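Local coordinates for protein cyclodipeptide synthetase (Mycobacterium tuberculosis, PDB 2X9Q) that probably joins two tyrosines delivered by tyrosyl-tRNA into the cyclic dipeptide cyclo(L-Tyr-L-Tyr), without ATP, a step towards mycocyclosin, at residues A[188-191]-A[196-199]; A[235-240]-A[262-267]. All blocks are in the same frame, centred on the assembly; numbering follows the deposited sequence.

Contact 1. Residues A[188-191]-A[196-199]. Unlike the reference sequence in segment 196-199: Met-196 (reference Leu).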
loop_
_atom_site.group_PDB
_atom_site.type_symbol
_atom_site.label_atom_id
_atom_site.label_comp_id
_atom_site.label_asym_id
_atom_site.label_seq_id
_atom_site.Cartn_x
_atom_site.Cartn_y
_atom_site.Cartn_z
ATOM N N THR A 188 -11.473 -5.881 -14.698
ATOM C CA THR A 188 -12.712 -6.215 -15.410
ATOM C C THR A 188 -13.836 -5.305 -14.912
ATOM O O THR A 188 -14.612 -4.756 -15.715
ATOM C CB THR A 188 -13.094 -7.669 -15.130
ATOM O OG1 THR A 188 -12.161 -8.499 -15.823
ATOM C CG2 THR A 188 -14.513 -8.000 -15.624
ATOM N N ARG A 189 -13.949 -5.144 -13.601
ATOM C CA ARG A 189 -14.956 -4.215 -13.065
ATOM C C ARG A 189 -14.797 -2.778 -13.525
ATOM O O ARG A 189 -15.801 -2.116 -13.806
ATOM C CB ARG A 189 -14.905 -4.196 -11.567
ATOM C CG ARG A 189 -15.392 -5.345 -10.890
ATOM C CD ARG A 189 -14.918 -5.108 -9.434
ATOM N NE ARG A 189 -15.175 -6.275 -8.619
ATOM C CZ ARG A 189 -16.294 -6.506 -7.934
ATOM N NH1 ARG A 189 -17.326 -5.624 -7.897
ATOM N NH2 ARG A 189 -16.360 -7.633 -7.261
ATOM N N LEU A 190 -13.576 -2.252 -13.561
ATOM C CA LEU A 190 -13.368 -0.943 -14.128
ATOM C C LEU A 190 -13.820 -0.864 -15.616
ATOM O O LEU A 190 -14.240 0.219 -16.065
ATOM C CB LEU A 190 -11.923 -0.521 -14.072
ATOM C CG LEU A 190 -11.438 -0.262 -12.636
ATOM C CD1 LEU A 190 -9.907 -0.210 -12.690
ATOM C CD2 LEU A 190 -12.016 1.054 -12.203
ATOM N N LYS A 191 -13.635 -1.958 -16.371
ATOM C CA LYS A 191 -13.865 -1.911 -17.809
ATOM C C LYS A 191 -15.354 -1.954 -18.014
ATOM O O LYS A 191 -15.895 -1.187 -18.781
ATOM C CB LYS A 191 -13.216 -3.120 -18.516
ATOM C CG LYS A 191 -13.590 -3.212 -19.999
ATOM C CD LYS A 191 -12.810 -4.314 -20.670
ATOM C CE LYS A 191 -13.716 -5.201 -21.530
ATOM N NZ LYS A 191 -12.843 -6.155 -22.318
HETATM N N MSE A 196 -18.511 2.925 -11.346
HETATM C CA MSE A 196 -17.397 2.544 -10.477
HETATM C C MSE A 196 -16.099 3.129 -10.962
HETATM O O MSE A 196 -15.324 3.729 -10.188
HETATM C CB MSE A 196 -17.302 0.998 -10.368
HETATM C CG MSE A 196 -16.482 0.578 -9.156
HETATM SE SE MSE A 196 -15.383 -0.935 -9.642
HETATM C CE MSE A 196 -14.573 0.354 -10.764
ATOM N N ARG A 197 -15.844 3.002 -12.261
ATOM C CA ARG A 197 -14.687 3.671 -12.819
ATOM C C ARG A 197 -14.636 5.186 -12.560
ATOM O O ARG A 197 -13.543 5.779 -12.318
ATOM C CB ARG A 197 -14.626 3.397 -14.347
ATOM C CG ARG A 197 -13.349 3.957 -15.017
ATOM C CD ARG A 197 -13.201 3.421 -16.506
ATOM N NE ARG A 197 -14.284 3.991 -17.339
ATOM C CZ ARG A 197 -15.323 3.368 -17.932
ATOM N NH1 ARG A 197 -15.589 2.012 -17.870
ATOM N NH2 ARG A 197 -16.135 4.173 -18.589
ATOM N N ALA A 198 -15.785 5.851 -12.721
ATOM C CA ALA A 198 -15.798 7.358 -12.501
ATOM C C ALA A 198 -15.450 7.720 -11.042
ATOM O O ALA A 198 -14.683 8.657 -10.774
ATOM C CB ALA A 198 -17.234 7.902 -12.872
ATOM N N VAL A 199 -16.025 6.969 -10.096
ATOM C CA VAL A 199 -15.645 7.159 -8.674
ATOM C C VAL A 199 -14.154 6.990 -8.483
ATOM O O VAL A 199 -13.558 7.854 -7.875
ATOM C CB VAL A 199 -16.502 6.282 -7.715
ATOM C CG1 VAL A 199 -16.086 6.524 -6.167
ATOM C CG2 VAL A 199 -18.001 6.706 -7.940
#
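The end of helix 177-192 meets the first turns of helix 194-210 with Leu-190 CA and Arg-197 CA only 5.0 Å apart, close enough for a side chain of one helix to reach the main chain of the other. Arg-197 does this. Its CG lies anti to the backbone N and the chain folds at chi3 (67°), which turns the guanidinium towards the C-terminal end of helix 177-192, so that NH1 donates to Leu-190 O at 2.9 Å. The bond is nearly straight (165° at the hydrogen); the oxygen sits at the edge of the guanidinium, close to its plane, and NH1 in turn lies in the plane of the carbonyl. Lys-191 O is also near, 3.3 Å from NH1. A long side chain ending in a flat group with several N-H donors suits a helix end, where carbonyls lack partners from a following turn.

Beside this bond, buried Leu-190 and the selenomethionine at Met-196 cross at about a right angle, though the detail of their closest approach is doubtful. Met-196 SE also lies 3.8 Å from Arg-189 CB, so the flexible selenoether chain, bent at chi2 and chi3, packs against Arg-189 and Leu-190. The guanidinium of Arg-189 is engaged elsewhere, in a salt bridge to Asp-185 on its own helix. Leu-190 also approaches Cys-231, which by similarity belongs to the substrate-binding site. The whole is a pair of consecutive helices, 177-192 and 194-210, joined by a very short connection at the surface of the cyclodipeptide synthase domain.

Contact 2. Residues A[235-240]-A[262-267]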
loop_
_atom_site.group_PDB
_atom_site.type_symbol
_atom_site.label_atom_id
_atom_site.label_comp_id
_atom_site.label_asym_id
_atom_site.label_seq_id
_atom_site.Cartn_x
_atom_site.Cartn_y
_atom_site.Cartn_z
ATOM N N PRO A 235 -4.456 -5.313 -4.942
ATOM C CA PRO A 235 -4.733 -6.657 -4.394
ATOM C C PRO A 235 -4.271 -6.817 -2.937
ATOM O O PRO A 235 -4.920 -7.523 -2.196
ATOM C CB PRO A 235 -3.991 -7.593 -5.329
ATOM C CG PRO A 235 -4.030 -6.808 -6.687
ATOM C CD PRO A 235 -3.792 -5.391 -6.280
ATOM N N LEU A 236 -3.194 -6.159 -2.538
ATOM C CA LEU A 236 -2.739 -6.160 -1.139
ATOM C C LEU A 236 -3.623 -5.349 -0.240
ATOM O O LEU A 236 -3.680 -5.603 1.030
ATOM C CB LEU A 236 -1.294 -5.695 -0.995
ATOM C CG LEU A 236 -0.165 -6.661 -1.491
ATOM C CD1 LEU A 236 1.173 -6.029 -1.067
ATOM C CD2 LEU A 236 -0.150 -8.044 -0.932
ATOM N N PHE A 237 -4.334 -4.386 -0.838
ATOM C CA PHE A 237 -5.336 -3.634 -0.045
ATOM C C PHE A 237 -6.670 -4.338 0.023
ATOM O O PHE A 237 -7.470 -3.926 0.799
ATOM C CB PHE A 237 -5.526 -2.185 -0.546
ATOM C CG PHE A 237 -4.422 -1.327 -0.162
ATOM C CD1 PHE A 237 -4.412 -0.717 1.135
ATOM C CD2 PHE A 237 -3.322 -1.171 -1.023
ATOM C CE1 PHE A 237 -3.335 0.134 1.533
ATOM C CE2 PHE A 237 -2.186 -0.362 -0.664
ATOM C CZ PHE A 237 -2.174 0.309 0.629
ATOM N N LEU A 238 -6.911 -5.317 -0.860
ATOM C CA LEU A 238 -8.167 -6.105 -0.930
ATOM C C LEU A 238 -8.057 -7.384 -0.107
ATOM O O LEU A 238 -8.992 -7.733 0.665
ATOM C CB LEU A 238 -8.462 -6.491 -2.400
ATOM C CG LEU A 238 -8.832 -5.253 -3.265
ATOM C CD1 LEU A 238 -8.750 -5.638 -4.762
ATOM C CD2 LEU A 238 -10.294 -4.831 -2.867
ATOM N N ASP A 239 -6.935 -8.094 -0.263
ATOM C CA ASP A 239 -6.878 -9.474 0.290
ATOM C C ASP A 239 -5.482 -10.031 0.468
ATOM O O ASP A 239 -5.159 -11.108 -0.094
ATOM C CB ASP A 239 -7.725 -10.436 -0.560
ATOM C CG ASP A 239 -8.247 -11.640 0.278
ATOM O OD1 ASP A 239 -7.745 -11.881 1.446
ATOM O OD2 ASP A 239 -9.197 -12.321 -0.163
ATOM N N THR A 240 -4.684 -9.343 1.283
ATOM C CA THR A 240 -3.388 -9.854 1.691
ATOM C C THR A 240 -3.520 -11.255 2.338
ATOM O O THR A 240 -2.695 -12.136 2.072
ATOM C CB THR A 240 -2.681 -8.883 2.661
ATOM O OG1 THR A 240 -2.369 -7.664 1.962
ATOM C CG2 THR A 240 -1.343 -9.480 3.240
HETATM N N MSE A 262 -13.754 3.570 -0.893
HETATM C CA MSE A 262 -14.560 2.534 -1.546
HETATM C C MSE A 262 -14.307 1.124 -0.937
HETATM O O MSE A 262 -15.262 0.385 -0.585
HETATM C CB MSE A 262 -14.200 2.446 -3.045
HETATM C CG MSE A 262 -14.977 1.383 -3.751
HETATM SE SE MSE A 262 -14.536 1.329 -5.643
HETATM C CE MSE A 262 -15.375 3.069 -6.144
ATOM N N LEU A 263 -13.017 0.724 -0.852
ATOM C CA LEU A 263 -12.668 -0.678 -0.523
ATOM C C LEU A 263 -13.094 -1.067 0.897
ATOM O O LEU A 263 -13.423 -2.250 1.151
ATOM C CB LEU A 263 -11.161 -0.871 -0.603
ATOM C CG LEU A 263 -10.465 -0.526 -1.931
ATOM C CD1 LEU A 263 -9.081 -1.216 -1.951
ATOM C CD2 LEU A 263 -11.339 -0.935 -3.085
ATOM N N TYR A 264 -13.078 -0.092 1.809
ATOM C CA TYR A 264 -13.460 -0.353 3.234
ATOM C C TYR A 264 -14.865 0.200 3.617
ATOM O O TYR A 264 -15.135 0.450 4.802
ATOM C CB TYR A 264 -12.349 0.182 4.250
ATOM C CG TYR A 264 -10.990 -0.383 3.855
ATOM C CD1 TYR A 264 -10.654 -1.728 4.131
ATOM C CD2 TYR A 264 -10.036 0.396 3.149
ATOM C CE1 TYR A 264 -9.449 -2.285 3.668
ATOM C CE2 TYR A 264 -8.845 -0.162 2.724
ATOM C CZ TYR A 264 -8.572 -1.501 2.962
ATOM O OH TYR A 264 -7.362 -2.020 2.597
ATOM N N ALA A 265 -15.739 0.371 2.631
ATOM C CA ALA A 265 -16.994 1.060 2.870
ATOM C C ALA A 265 -18.057 0.028 3.234
ATOM O O ALA A 265 -18.018 -1.119 2.708
ATOM C CB ALA A 265 -17.445 1.764 1.536
ATOM N N ARG A 266 -19.125 0.508 3.887
ATOM C CA ARG A 266 -20.413 -0.226 3.932
ATOM C C ARG A 266 -20.982 -0.341 2.535
ATOM O O ARG A 266 -20.395 0.172 1.572
ATOM C CB ARG A 266 -21.385 0.581 4.835
ATOM C CG ARG A 266 -20.917 0.600 6.336
ATOM C CD ARG A 266 -20.523 -0.841 6.768
ATOM N NE ARG A 266 -20.275 -0.998 8.230
ATOM C CZ ARG A 266 -19.656 -2.036 8.796
ATOM N NH1 ARG A 266 -19.293 -3.114 8.052
ATOM N NH2 ARG A 266 -19.424 -2.031 10.121
ATOM N N GLY A 267 -22.086 -1.059 2.386
ATOM C CA GLY A 267 -22.685 -1.222 1.093
ATOM C C GLY A 267 -22.087 -2.414 0.370
ATOM O O GLY A 267 -21.665 -3.404 0.996
#
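Phe-237, Leu-263 and Tyr-264 carry most of this buried contact, and Leu-238 completes it. Tyr-264 is the first residue to leave helical geometry after helix 260-263, and its ring extends towards helix 220-244 until OH reaches Phe-237 O at 2.6 Å, a weak hydrogen bond. Tyrosine suits the place because it spans the gap with an apolar ring and ends in a hydroxyl that can meet a main-chain carbonyl. The same OH stands at the edge of the Phe-237 ring, in its plane, 3.5 Å from CD1, while Leu-263 CB lies over one face of the tyrosine ring, towards the rim.

Leu-263 points at the other helix, and its CD1 branch settles between two neighbours, 3.9 Å from Phe-237 CB and equally far, 3.9 Å, from Leu-238 CD2. In Leu-238 the CG is anti to the carbonyl carbon (chi1 -68°), and from there CD2 meets both methyls of Leu-263, the two leucines crossing at about a right angle. The leucines thus add apolar packing alongside the hydrogen bond; branched aliphatic side chains suit a buried position.

Phe-237 lies near Glu-233, which by similarity could have a critical catalytic role, and Tyr-253, which by similarity binds substrate. Segment 235-240 touches helix 177-192 through Pro-235 and strand 249-253 through Phe-237, which packs on Asn-251. Met-262 touches helix 194-210.

Contact 1 closes before contact 2 opens along the chain, and their centres lie 15 Å apart on the same side of the molecule's centre. Contact 1 joins helices 177-192 and 194-210 near the surface; contact 2, deeper, ties helix 220-244, the next helix in the chain, to the end of helix 260-263. They touch through Met-262, whose CE is 3.5 Å from Val-199 CG1, so helix 194-210 rests on helix 260-263. Helix 177-192 likewise packs on Pro-235. Together the two contacts link four helices, 177-192, 194-210, 220-244 and 260-263, into one connected packing, and residues of both approach positions inferred to bind substrate, which is consistent with this helical region bordering the active-site pocket.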